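Local coordinates for protein superoxide dismutase [Fe] (Sulfolobus acidocaldarius, PDB 1B06) that catalyses the dismutation of superoxide to hydrogen peroxide and dioxygen, using one iron ion in each subunit, at residues 19-24 with 89-94; 164-169 with 202-207. One frame throughout, in Å; residues are numbered along the deposited sequence.

Contact 1: 19-24 with 89-94; sequences DALEPY and NNMAPA
Leu21 and Met91 reach each other through matching first torsions: each has its CG anti to its own carbonyl carbon, with chi1 -59° in Leu21 and -68° in Met91. The thioether then bends at chi3 (-63°), which turns CE back onto Leu21, and the two side chains cross at about a right angle. Leu21 CD1 lies 3.5 Å from Met91 CE and a little farther from its sulphur, a purely apolar touch. A flexible thioether suits this place, since its last bond can swing the methyl onto a branched neighbour. The other leucine branch serves the backbone: CD2 rests 3.7 Å from Ala92 O, beside the peptide that leads into Pro93.

Around this pair the two loops meet through two alanines and a proline, with Tyr24 at the far end. Ala20 sits in a type I turn from Asp19 to Glu22, where its short side chain allows close approach; its CB is 3.9 Å from Pro93 CG. Its carbonyl oxygen receives a CA-H...O contact from Pro93 CA at 3.4 Å, a weak polar touch; proline has no N-H with which to make a conventional bond to it. At the far end Ala94 CB meets the Tyr24 ring at its edge, near the ring plane, 4.1 Å from CE2. Pro23, which follows a cis peptide bond, lays CD over one face of that ring, offset toward the rim.

Leu21 also packs on Ile30 of helix 27-57, and Met91 on Tyr16. The side chain of Met91 is about 7 Å from those of the iron ligands His33 and Asp170. This joining of the loop before helix 27-57 to the loop after helix 67-89 closes one end of the alpha-hairpin domain of iron/manganese superoxide dismutases, near the metal site.

Contact 2: 164-169 with 202-207; sequences PVILIV and KRLQKY
Pro164 turns its CB-CG edge down onto one face of the Tyr207 ring, the rest of the proline ring tilting away, in a CH-pi contact that joins the start of strand 165-170, outermost in the three-stranded antiparallel sheet within this chain, to the chain just after helix 197-205. Pro164 CG stands 3.7 Å from the ring centroid and only 3° off the normal, while CB lies over the hydroxyl-bearing end, 3.5 Å from CZ. The two side chains run past each other in opposite directions. Proline suits the place because a rigid ring holds two methylene groups, CB and CG, against the aromatic face. An alanine in place of Tyr207 would probably open a gap over Pro164 and leave its ring without the aromatic face it packs against.

Farther along the strand, Ile166 extends CD1 against the helix backbone, 3.6 Å from Leu204 N, and touches Leu204 CB as well. Its chi1 of -61° sets CG1 anti to the carbonyl carbon. Both Ile166 and Leu167 bond through their backbones to Leu138 of strand 134-140, a classic beta bulge. Pro164 also packs on Glu162 of the second subunit.

Arg203 brings CD within 3.3 Å of Val165 O, then bends at chi3 (115°), and its NH1 forms a salt bridge with Asp199. A water bridges Val165 O and Arg203 NE, donating to the oxygen and accepting from the nitrogen.

The two contacts follow one another along the chain: contact 1 closes at residue 94, before contact 2 opens at 164, and their centres lie 19 Å apart. Contact 1 belongs to the loop before helix 27-57 and the loop after helix 67-89, contact 2 to strand 165-170 and helix 197-205. They touch where Asn90 packs against Ile166, Leu167 and Ile168, and where Asn89 meets Arg203. Thus the chain leaving helix 67-89 runs directly against the sheet and last helix of the C-terminal domain. The iron ligands come from both parts, His33 and His84 from the hairpin, Asp170 and His174 from the C-terminal domain, so the junction probably helps set the two groups of ligands against each other.

Contact 1: 19-24 with 89-94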
loop_
_atom_site.group_PDB
_atom_site.type_symbol
_atom_site.label_atom_id
_atom_site.label_comp_id
_atom_site.label_asym_id
_atom_site.label_seq_id
_atom_site.Cartn_x
_atom_site.Cartn_y
_atom_site.Cartn_z
ATOM N N ASP A 19 -30.382 5.317 16.263
ATOM C CA ASP A 19 -30.190 6.504 17.086
ATOM C C ASP A 19 -29.784 6.139 18.507
ATOM O O ASP A 19 -29.773 6.995 19.390
ATOM C CB ASP A 19 -31.468 7.346 17.112
ATOM C CG ASP A 19 -32.621 6.642 17.807
ATOM O OD1 ASP A 19 -32.517 5.426 18.071
ATOM O OD2 ASP A 19 -33.637 7.305 18.092
ATOM N N ALA A 20 -29.437 4.871 18.719
ATOM C CA ALA A 20 -29.039 4.391 20.039
ATOM C C ALA A 20 -27.671 4.880 20.534
ATOM O O ALA A 20 -27.379 4.802 21.731
ATOM C CB ALA A 20 -29.076 2.870 20.062
ATOM N N LEU A 21 -26.831 5.380 19.630
ATOM C CA LEU A 21 -25.504 5.849 20.025
ATOM C C LEU A 21 -25.420 7.362 20.225
ATOM O O LEU A 21 -24.347 7.898 20.502
ATOM C CB LEU A 21 -24.464 5.411 18.993
ATOM C CG LEU A 21 -24.352 3.904 18.767
ATOM C CD1 LEU A 21 -23.235 3.615 17.762
ATOM C CD2 LEU A 21 -24.072 3.209 20.089
ATOM N N GLU A 22 -26.545 8.053 20.081
ATOM C CA GLU A 22 -26.562 9.498 20.262
ATOM C C GLU A 22 -26.317 9.802 21.734
ATOM O O GLU A 22 -26.682 9.007 22.596
ATOM C CB GLU A 22 -27.906 10.064 19.822
ATOM C CG GLU A 22 -27.786 11.082 18.715
ATOM C CD GLU A 22 -28.856 10.917 17.667
ATOM O OE1 GLU A 22 -29.869 10.259 17.968
ATOM O OE2 GLU A 22 -28.688 11.445 16.546
ATOM N N PRO A 23 -25.726 10.969 22.049
ATOM C CA PRO A 23 -25.264 12.044 21.167
ATOM C C PRO A 23 -23.853 11.873 20.605
ATOM O O PRO A 23 -23.375 12.727 19.867
ATOM C CB PRO A 23 -25.336 13.269 22.062
ATOM C CG PRO A 23 -24.940 12.725 23.412
ATOM C CD PRO A 23 -25.455 11.293 23.462
ATOM N N TYR A 24 -23.186 10.780 20.954
ATOM C CA TYR A 24 -21.817 10.549 20.497
ATOM C C TYR A 24 -21.689 10.348 18.992
ATOM O O TYR A 24 -20.755 10.854 18.370
ATOM C CB TYR A 24 -21.232 9.380 21.275
ATOM C CG TYR A 24 -21.499 9.542 22.753
ATOM C CD1 TYR A 24 -20.920 10.589 23.467
ATOM C CD2 TYR A 24 -22.389 8.700 23.423
ATOM C CE1 TYR A 24 -21.223 10.799 24.808
ATOM C CE2 TYR A 24 -22.698 8.903 24.763
ATOM C CZ TYR A 24 -22.111 9.956 25.448
ATOM O OH TYR A 24 -22.408 10.166 26.771
ATOM N N ASN A 89 -20.981 -4.389 16.833
ATOM C CA ASN A 89 -21.082 -5.163 18.063
ATOM C C ASN A 89 -20.113 -4.694 19.138
ATOM O O ASN A 89 -20.309 -4.970 20.325
ATOM C CB ASN A 89 -20.830 -6.639 17.770
ATOM C CG ASN A 89 -21.997 -7.294 17.072
ATOM O OD1 ASN A 89 -23.117 -7.269 17.567
ATOM N ND2 ASN A 89 -21.742 -7.884 15.915
ATOM N N ASN A 90 -19.071 -3.985 18.720
ATOM C CA ASN A 90 -18.056 -3.491 19.641
ATOM C C ASN A 90 -18.472 -2.183 20.304
ATOM O O ASN A 90 -17.704 -1.591 21.062
ATOM C CB ASN A 90 -16.734 -3.301 18.892
ATOM C CG ASN A 90 -15.517 -3.495 19.783
ATOM O OD1 ASN A 90 -15.393 -4.497 20.496
ATOM N ND2 ASN A 90 -14.605 -2.533 19.740
ATOM N N MET A 91 -19.689 -1.737 20.002
ATOM C CA MET A 91 -20.248 -0.514 20.577
ATOM C C MET A 91 -21.583 -0.858 21.250
ATOM O O MET A 91 -22.180 -1.896 20.963
ATOM C CB MET A 91 -20.464 0.538 19.484
ATOM C CG MET A 91 -19.175 1.084 18.886
ATOM S SD MET A 91 -19.399 2.540 17.849
ATOM C CE MET A 91 -20.444 1.859 16.502
ATOM N N ALA A 92 -22.047 0.004 22.148
ATOM C CA ALA A 92 -23.303 -0.229 22.841
ATOM C C ALA A 92 -23.910 1.104 23.236
ATOM O O ALA A 92 -23.191 2.077 23.446
ATOM C CB ALA A 92 -23.064 -1.083 24.076
ATOM N N PRO A 93 -25.250 1.172 23.325
ATOM C CA PRO A 93 -25.938 2.412 23.703
ATOM C C PRO A 93 -25.339 3.073 24.942
ATOM O O PRO A 93 -24.887 2.395 25.866
ATOM C CB PRO A 93 -27.379 1.965 23.926
ATOM C CG PRO A 93 -27.530 0.780 23.029
ATOM C CD PRO A 93 -26.201 0.080 23.052
ATOM N N ALA A 94 -25.343 4.403 24.938
ATOM C CA ALA A 94 -24.807 5.223 26.023
ATOM C C ALA A 94 -24.661 4.537 27.382
ATOM O O ALA A 94 -23.554 4.414 27.912
ATOM C CB ALA A 94 -25.661 6.475 26.171
#

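Contact 2: 164-169 with 202-207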
loop_
_atom_site.group_PDB
_atom_site.type_symbol
_atom_site.label_atom_id
_atom_site.label_comp_id
_atom_site.label_asym_id
_atom_site.label_seq_id
_atom_site.Cartn_x
_atom_site.Cartn_y
_atom_site.Cartn_z
ATOM N N PRO A 164 -7.134 -12.264 16.249
ATOM C CA PRO A 164 -8.507 -11.798 16.479
ATOM C C PRO A 164 -8.563 -10.344 16.934
ATOM O O PRO A 164 -7.670 -9.857 17.632
ATOM C CB PRO A 164 -9.030 -12.741 17.559
ATOM C CG PRO A 164 -7.809 -13.118 18.323
ATOM C CD PRO A 164 -6.682 -13.175 17.317
ATOM N N VAL A 165 -9.625 -9.660 16.531
ATOM C CA VAL A 165 -9.829 -8.266 16.883
ATOM C C VAL A 165 -10.569 -8.205 18.217
ATOM O O VAL A 165 -11.594 -8.855 18.385
ATOM C CB VAL A 165 -10.666 -7.563 15.801
ATOM C CG1 VAL A 165 -10.960 -6.134 16.215
ATOM C CG2 VAL A 165 -9.923 -7.599 14.473
ATOM N N ILE A 166 -10.042 -7.432 19.162
ATOM C CA ILE A 166 -10.663 -7.293 20.480
ATOM C C ILE A 166 -11.393 -5.951 20.609
ATOM O O ILE A 166 -12.488 -5.878 21.173
ATOM C CB ILE A 166 -9.607 -7.381 21.613
ATOM C CG1 ILE A 166 -8.903 -8.738 21.579
ATOM C CG2 ILE A 166 -10.271 -7.174 22.968
ATOM C CD1 ILE A 166 -9.846 -9.924 21.715
ATOM N N LEU A 167 -10.768 -4.898 20.083
ATOM C CA LEU A 167 -11.313 -3.542 20.122
ATOM C C LEU A 167 -11.063 -2.884 18.767
ATOM O O LEU A 167 -10.025 -3.108 18.150
ATOM C CB LEU A 167 -10.623 -2.738 21.233
ATOM C CG LEU A 167 -11.156 -1.334 21.549
ATOM C CD1 LEU A 167 -12.547 -1.428 22.147
ATOM C CD2 LEU A 167 -10.209 -0.636 22.521
ATOM N N ILE A 168 -12.000 -2.066 18.302
ATOM C CA ILE A 168 -11.830 -1.434 17.001
ATOM C C ILE A 168 -12.584 -0.122 16.813
ATOM O O ILE A 168 -13.705 0.040 17.296
ATOM C CB ILE A 168 -12.269 -2.403 15.885
ATOM C CG1 ILE A 168 -11.977 -1.799 14.511
ATOM C CG2 ILE A 168 -13.748 -2.718 16.035
ATOM C CD1 ILE A 168 -11.905 -2.828 13.405
ATOM N N VAL A 169 -11.959 0.812 16.100
ATOM C CA VAL A 169 -12.569 2.107 15.807
ATOM C C VAL A 169 -12.452 2.392 14.325
ATOM O O VAL A 169 -11.357 2.324 13.762
ATOM C CB VAL A 169 -11.862 3.290 16.491
ATOM C CG1 VAL A 169 -12.890 4.314 16.896
ATOM C CG2 VAL A 169 -11.039 2.824 17.655
ATOM N N LYS A 202 -15.686 -10.689 25.811
ATOM C CA LYS A 202 -16.180 -11.942 25.248
ATOM C C LYS A 202 -15.256 -12.445 24.148
ATOM O O LYS A 202 -14.983 -13.639 24.050
ATOM C CB LYS A 202 -17.579 -11.747 24.668
ATOM C CG LYS A 202 -18.678 -12.438 25.451
ATOM C CD LYS A 202 -20.029 -11.788 25.192
ATOM C CE LYS A 202 -20.896 -11.791 26.444
ATOM N NZ LYS A 202 -21.751 -10.572 26.530
ATOM N N ARG A 203 -14.780 -11.528 23.314
ATOM C CA ARG A 203 -13.886 -11.887 22.225
ATOM C C ARG A 203 -12.574 -12.432 22.776
ATOM O O ARG A 203 -12.058 -13.434 22.286
ATOM C CB ARG A 203 -13.635 -10.665 21.335
ATOM C CG ARG A 203 -14.919 -10.066 20.782
ATOM C CD ARG A 203 -14.679 -9.096 19.642
ATOM N NE ARG A 203 -15.243 -9.612 18.399
ATOM C CZ ARG A 203 -16.413 -9.242 17.893
ATOM N NH1 ARG A 203 -17.160 -8.346 18.518
ATOM N NH2 ARG A 203 -16.842 -9.779 16.763
ATOM N N LEU A 204 -12.043 -11.784 23.810
ATOM C CA LEU A 204 -10.789 -12.224 24.419
ATOM C C LEU A 204 -10.918 -13.609 25.042
ATOM O O LEU A 204 -10.060 -14.469 24.839
ATOM C CB LEU A 204 -10.331 -11.231 25.493
ATOM C CG LEU A 204 -9.032 -11.596 26.220
ATOM C CD1 LEU A 204 -7.856 -11.510 25.259
ATOM C CD2 LEU A 204 -8.829 -10.662 27.393
ATOM N N GLN A 205 -11.993 -13.821 25.799
ATOM C CA GLN A 205 -12.232 -15.104 26.459
ATOM C C GLN A 205 -12.232 -16.263 25.470
ATOM O O GLN A 205 -11.897 -17.392 25.826
ATOM C CB GLN A 205 -13.563 -15.076 27.218
ATOM C CG GLN A 205 -13.508 -14.333 28.553
ATOM C CD GLN A 205 -12.558 -14.976 29.555
ATOM O OE1 GLN A 205 -12.311 -16.178 29.510
ATOM N NE2 GLN A 205 -12.023 -14.173 30.467
ATOM N N LYS A 206 -12.601 -15.973 24.228
ATOM C CA LYS A 206 -12.650 -16.976 23.172
ATOM C C LYS A 206 -11.273 -17.543 22.817
ATOM O O LYS A 206 -11.173 -18.666 22.326
ATOM C CB LYS A 206 -13.272 -16.370 21.915
ATOM C CG LYS A 206 -14.530 -17.061 21.442
ATOM C CD LYS A 206 -15.232 -16.235 20.374
ATOM C CE LYS A 206 -16.129 -15.164 20.996
ATOM N NZ LYS A 206 -16.810 -14.301 19.979
ATOM N N TYR A 207 -10.215 -16.778 23.069
ATOM C CA TYR A 207 -8.866 -17.220 22.725
ATOM C C TYR A 207 -7.917 -17.422 23.893
ATOM O O TYR A 207 -6.773 -17.837 23.703
ATOM C CB TYR A 207 -8.249 -16.236 21.732
ATOM C CG TYR A 207 -9.167 -15.952 20.576
ATOM C CD1 TYR A 207 -10.190 -15.017 20.693
ATOM C CD2 TYR A 207 -9.062 -16.671 19.386
ATOM C CE1 TYR A 207 -11.089 -14.806 19.661
ATOM C CE2 TYR A 207 -9.959 -16.466 18.342
ATOM C CZ TYR A 207 -10.971 -15.535 18.489
ATOM O OH TYR A 207 -11.874 -15.333 17.470
HETATM O O HOH W 1 -13.232 -10.438 17.152
#